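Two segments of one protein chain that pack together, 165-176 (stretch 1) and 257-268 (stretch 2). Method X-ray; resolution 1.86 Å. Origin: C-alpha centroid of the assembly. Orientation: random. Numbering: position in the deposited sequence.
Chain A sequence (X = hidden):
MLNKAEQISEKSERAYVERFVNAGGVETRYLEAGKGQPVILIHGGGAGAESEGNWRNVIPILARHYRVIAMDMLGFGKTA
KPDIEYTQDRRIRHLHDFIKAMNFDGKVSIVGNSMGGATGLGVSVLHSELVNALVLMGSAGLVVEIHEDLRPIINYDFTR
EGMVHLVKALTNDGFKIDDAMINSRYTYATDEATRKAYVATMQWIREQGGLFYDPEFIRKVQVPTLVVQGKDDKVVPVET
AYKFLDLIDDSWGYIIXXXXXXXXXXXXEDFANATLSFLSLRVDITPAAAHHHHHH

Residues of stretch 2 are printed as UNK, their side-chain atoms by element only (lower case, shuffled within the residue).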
# COMPACT_ATOMS: atom_id res chain seq x y z
N HIS A 165 -24.46 -16.32 -5.96
CA HIS A 165 -23.31 -17.06 -6.46
C HIS A 165 -22.26 -16.12 -7.03
O HIS A 165 -21.06 -16.34 -6.85
CB HIS A 165 -23.73 -18.07 -7.54
CG HIS A 165 -24.42 -19.29 -7.00
ND1 HIS A 165 -23.83 -20.12 -6.08
CD2 HIS A 165 -25.63 -19.82 -7.27
CE1 HIS A 165 -24.65 -21.12 -5.80
NE2 HIS A 165 -25.75 -20.96 -6.51
N LEU A 166 -22.71 -15.08 -7.73
CA LEU A 166 -21.79 -14.12 -8.32
C LEU A 166 -20.98 -13.39 -7.25
O LEU A 166 -19.76 -13.29 -7.35
CB LEU A 166 -22.57 -13.11 -9.18
CG LEU A 166 -21.81 -11.99 -9.92
CD1 LEU A 166 -21.37 -10.91 -8.94
CD2 LEU A 166 -20.62 -12.58 -10.66
N VAL A 167 -21.66 -12.87 -6.23
CA VAL A 167 -20.98 -12.15 -5.16
C VAL A 167 -19.97 -13.05 -4.44
O VAL A 167 -18.85 -12.63 -4.17
CB VAL A 167 -21.98 -11.57 -4.14
CG1 VAL A 167 -21.23 -10.91 -2.99
CG2 VAL A 167 -22.89 -10.56 -4.84
N LYS A 168 -20.37 -14.27 -4.12
CA LYS A 168 -19.47 -15.20 -3.45
C LYS A 168 -18.26 -15.50 -4.33
O LYS A 168 -17.14 -15.58 -3.85
CB LYS A 168 -20.19 -16.52 -3.13
CG LYS A 168 -21.25 -16.43 -2.05
CD LYS A 168 -21.77 -17.81 -1.69
CE LYS A 168 -22.80 -17.75 -0.57
NZ LYS A 168 -23.31 -19.10 -0.21
N ALA A 169 -18.51 -15.65 -5.63
CA ALA A 169 -17.44 -15.94 -6.58
C ALA A 169 -16.40 -14.83 -6.71
O ALA A 169 -15.21 -15.11 -6.84
CB ALA A 169 -18.04 -16.26 -7.94
N LEU A 170 -16.85 -13.58 -6.68
CA LEU A 170 -15.97 -12.43 -6.83
C LEU A 170 -15.33 -11.91 -5.55
O LEU A 170 -14.53 -10.96 -5.59
CB LEU A 170 -16.73 -11.27 -7.49
CG LEU A 170 -17.45 -11.55 -8.81
CD1 LEU A 170 -17.95 -10.23 -9.38
CD2 LEU A 170 -16.51 -12.23 -9.78
N THR A 171 -15.68 -12.51 -4.42
CA THR A 171 -15.14 -12.08 -3.13
C THR A 171 -14.29 -13.17 -2.48
O THR A 171 -14.33 -14.33 -2.88
CB THR A 171 -16.29 -11.69 -2.18
OG1 THR A 171 -17.22 -12.77 -2.07
CG2 THR A 171 -17.01 -10.46 -2.70
N ASN A 172 -13.50 -12.78 -1.47
CA ASN A 172 -12.64 -13.72 -0.76
C ASN A 172 -13.49 -14.72 0.02
O ASN A 172 -14.62 -14.42 0.42
CB ASN A 172 -11.70 -12.97 0.18
CG ASN A 172 -12.39 -12.47 1.44
OD1 ASN A 172 -12.56 -13.22 2.40
ND2 ASN A 172 -12.79 -11.21 1.43
N ASP A 173 -12.94 -15.91 0.25
CA ASP A 173 -13.66 -16.97 0.95
C ASP A 173 -14.21 -16.60 2.32
O ASP A 173 -15.06 -17.31 2.86
CB ASP A 173 -12.76 -18.21 1.09
CG ASP A 173 -12.18 -18.67 -0.23
OD1 ASP A 173 -12.88 -18.57 -1.26
OD2 ASP A 173 -11.03 -19.15 -0.25
N GLY A 174 -13.74 -15.50 2.89
CA GLY A 174 -14.22 -15.10 4.20
C GLY A 174 -15.32 -14.06 4.18
O GLY A 174 -15.84 -13.68 5.23
N PHE A 175 -15.68 -13.60 2.98
CA PHE A 175 -16.72 -12.59 2.84
C PHE A 175 -18.10 -13.13 3.23
O PHE A 175 -18.54 -14.16 2.73
CB PHE A 175 -16.77 -12.09 1.39
CG PHE A 175 -17.73 -10.96 1.17
CD1 PHE A 175 -17.49 -9.71 1.73
CD2 PHE A 175 -18.89 -11.15 0.43
CE1 PHE A 175 -18.40 -8.66 1.55
CE2 PHE A 175 -19.80 -10.11 0.24
CZ PHE A 175 -19.55 -8.86 0.80
N LYS A 176 -18.77 -12.42 4.14
CA LYS A 176 -20.10 -12.81 4.60
C LYS A 176 -21.17 -12.10 3.78
O LYS A 176 -21.26 -10.87 3.78
CB LYS A 176 -20.27 -12.47 6.08
CG LYS A 176 -21.65 -12.79 6.63
CD LYS A 176 -21.80 -12.34 8.08
CE LYS A 176 -23.18 -12.65 8.62
NZ LYS A 176 -23.35 -12.24 10.04
N UNK A 257 -4.28 -8.96 1.17
CA UNK A 257 -4.45 -10.41 1.26
C UNK A 257 -5.90 -10.76 1.59
O UNK A 257 -6.64 -9.92 2.09
c UNK A 257 -3.62 -8.43 2.39
c UNK A 257 -3.65 -9.63 3.34
c UNK A 257 -3.49 -10.80 2.38
N UNK A 258 -6.30 -12.00 1.29
CA UNK A 258 -7.65 -12.47 1.59
C UNK A 258 -8.67 -11.46 1.08
O UNK A 258 -9.59 -11.05 1.80
c UNK A 258 -5.02 -13.75 5.16
n UNK A 258 -6.01 -12.94 4.87
c UNK A 258 -7.78 -12.64 3.10
n UNK A 258 -4.97 -14.69 4.24
c UNK A 258 -5.97 -14.47 3.32
c UNK A 258 -6.63 -13.36 3.72
N UNK A 259 -8.49 -11.07 -0.17
CA UNK A 259 -9.34 -10.07 -0.79
C UNK A 259 -9.58 -10.45 -2.24
O UNK A 259 -8.65 -10.80 -2.97
s UNK A 259 -9.55 -7.32 -1.36
c UNK A 259 -8.64 -8.71 -0.70
N UNK A 260 -10.84 -10.37 -2.65
CA UNK A 260 -11.21 -10.70 -4.02
C UNK A 260 -11.19 -9.49 -4.94
O UNK A 260 -10.31 -8.63 -4.84
N UNK A 261 -12.19 -9.43 -5.82
CA UNK A 261 -12.32 -8.37 -6.81
C UNK A 261 -12.94 -7.05 -6.31
O UNK A 261 -12.85 -6.03 -7.00
c UNK A 261 -12.18 -6.96 -10.91
c UNK A 261 -13.13 -8.92 -7.99
c UNK A 261 -13.09 -8.06 -9.22
n UNK A 261 -11.91 -7.66 -9.82
n UNK A 261 -13.50 -6.89 -11.04
c UNK A 261 -14.09 -7.57 -10.00
N UNK A 262 -13.55 -7.07 -5.12
CA UNK A 262 -14.19 -5.88 -4.56
C UNK A 262 -13.63 -5.43 -3.20
O UNK A 262 -14.32 -5.52 -2.19
c UNK A 262 -18.05 -7.08 -7.16
c UNK A 262 -16.44 -6.41 -5.68
c UNK A 262 -15.70 -6.10 -4.41
n UNK A 262 -17.03 -6.48 -7.85
c UNK A 262 -16.07 -6.07 -6.95
c UNK A 262 -20.09 -8.20 -6.71
c UNK A 262 -19.78 -8.19 -5.34
c UNK A 262 -19.24 -7.65 -7.63
c UNK A 262 -17.71 -7.06 -5.79
c UNK A 262 -18.60 -7.63 -4.87
N UNK A 263 -12.40 -4.94 -3.19
CA UNK A 263 -11.78 -4.50 -1.94
C UNK A 263 -12.64 -3.53 -1.13
O UNK A 263 -12.74 -3.65 0.09
c UNK A 263 -10.41 -3.88 -2.23
N UNK A 264 -13.27 -2.56 -1.80
CA UNK A 264 -14.09 -1.57 -1.10
C UNK A 264 -15.31 -2.16 -0.40
O UNK A 264 -15.85 -1.55 0.53
c UNK A 264 -15.69 -0.91 -3.00
s UNK A 264 -15.23 -2.22 -4.13
c UNK A 264 -16.76 -2.43 -5.01
c UNK A 264 -14.56 -0.48 -2.07
N UNK A 265 -15.75 -3.33 -0.85
CA UNK A 265 -16.90 -4.00 -0.24
C UNK A 265 -16.45 -5.04 0.78
O UNK A 265 -17.02 -5.13 1.88
c UNK A 265 -18.41 -3.66 -2.25
c UNK A 265 -17.78 -4.70 -1.31
c UNK A 265 -19.21 -4.26 -3.40
c UNK A 265 -18.88 -5.52 -0.63
N UNK A 266 -15.43 -5.81 0.43
CA UNK A 266 -14.91 -6.86 1.31
C UNK A 266 -14.18 -6.34 2.55
O UNK A 266 -14.24 -6.94 3.62
o UNK A 266 -12.94 -10.07 -1.02
c UNK A 266 -13.98 -7.78 0.52
c UNK A 266 -14.62 -8.41 -0.71
c UNK A 266 -13.63 -9.18 -1.56
o UNK A 266 -13.54 -8.89 -2.77
N UNK A 267 -13.47 -5.22 2.40
CA UNK A 267 -12.72 -4.62 3.50
C UNK A 267 -12.84 -3.11 3.38
O UNK A 267 -11.86 -2.43 3.08
c UNK A 267 -10.66 -7.29 2.26
n UNK A 267 -11.22 -7.37 4.37
c UNK A 267 -11.25 -5.03 3.41
n UNK A 267 -10.63 -8.58 2.71
c UNK A 267 -11.04 -6.51 3.31
c UNK A 267 -10.97 -8.61 3.99
N UNK A 268 -14.04 -2.56 3.64
CA UNK A 268 -14.25 -1.11 3.55
C UNK A 268 -13.32 -0.22 4.36
O UNK A 268 -12.78 0.76 3.83
c UNK A 268 -15.73 -0.95 3.93
c UNK A 268 -16.00 -2.14 4.82
c UNK A 268 -15.24 -3.25 4.14
O HOH W 1 -14.34 -9.81 3.57

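Position 257 carries three side-chain carbons that close a ring onto its own backbone N, and it lies out of reach of stretch 1; it is Pro257. Position 258 has one carbon followed by a five-membered ring of three carbons and two nitrogens, the imidazole of His258. Its ring leads away from stretch 1, while its backbone O lies 3.2 Å from Asn172 CG.

At position 259 a single carbon bears a sulfur, which defines Cys259; its CA-to-CB bond points away from stretch 1. Position 260 has no side-chain atoms and is Gly260. Its CA approaches Leu170 O to 3.7 Å, and an ideally placed CB would fall 2.5 Å from Leu170 O and 2.8 Å from Thr171 CA, so the close passage of the two backbones leaves no room for one.

Position 261 again shows one carbon and a five-membered ring with two nitrogens: His261. Its CB lies 4.3 Å from Leu170 CB, and its backbone N donates a hydrogen bond to Leu170 O (2.8 Å). Position 262 holds one carbon and then fused five- and six-membered rings of eight carbons and one nitrogen, which can only be Trp262. The indole reaches along the helix of stretch 1, with CZ2 3.4 Å from Leu170 CD1, CH2 3.7 Å from Leu166 CD1 and CZ3 3.9 Å from Val167 CG1. Leu170 CB sits over one face of the ring.

Position 263, with one side-chain carbon, is Ala263 and makes no contact. Position 264 is an unbranched chain of two carbons, a sulfur and a carbon, hence Met264, also out of reach. Position 265 has four carbons forked at the first, one arm two carbons long, as in Ile265; its CG2 packs 3.7 Å from Phe175 CZ.

Position 266 has three carbons, the third carrying two oxygens. This is Glu266, whose extended chi2 (t) helps carry the carboxylate to stretch 1. There OE1 accepts hydrogen bonds from Asn172 N (2.8 Å) and Asn172 ND2 (2.7 Å), and also from Gly260 N (2.7 Å), while OE2 accepts one from Trp262 N (3.0 Å).

Position 267, one carbon and a five-membered ring with two nitrogens, is His267. Its NE2 donates to His258 O (2.8 Å) and lies 3.6 Å from Asn172 ND2. Position 268, three carbons closing onto the backbone N, is Pro268, beyond contact.

The contact combines an apolar patch with a polar anchor. Trp262 packs against Leu166 and Val167 of the helix and against Leu170, and Ile265 meets Phe175 at the far end of the turn that starts at Asn172. Beside these contacts, Glu266, in the short helix, ties the preceding loop, through Gly260 N and Trp262 N, to Asn172, and the bond from His261 N to Leu170 O fixes the backbones where they run close. Water 1 adds a bridge, accepting from Asn172 ND2 (3.0 Å) and donating to Glu266 O (2.9 Å). Together the two stretches bury 521 Å², both sides summed.

Stretch 2 257-268: PHCGHWAMIEHP
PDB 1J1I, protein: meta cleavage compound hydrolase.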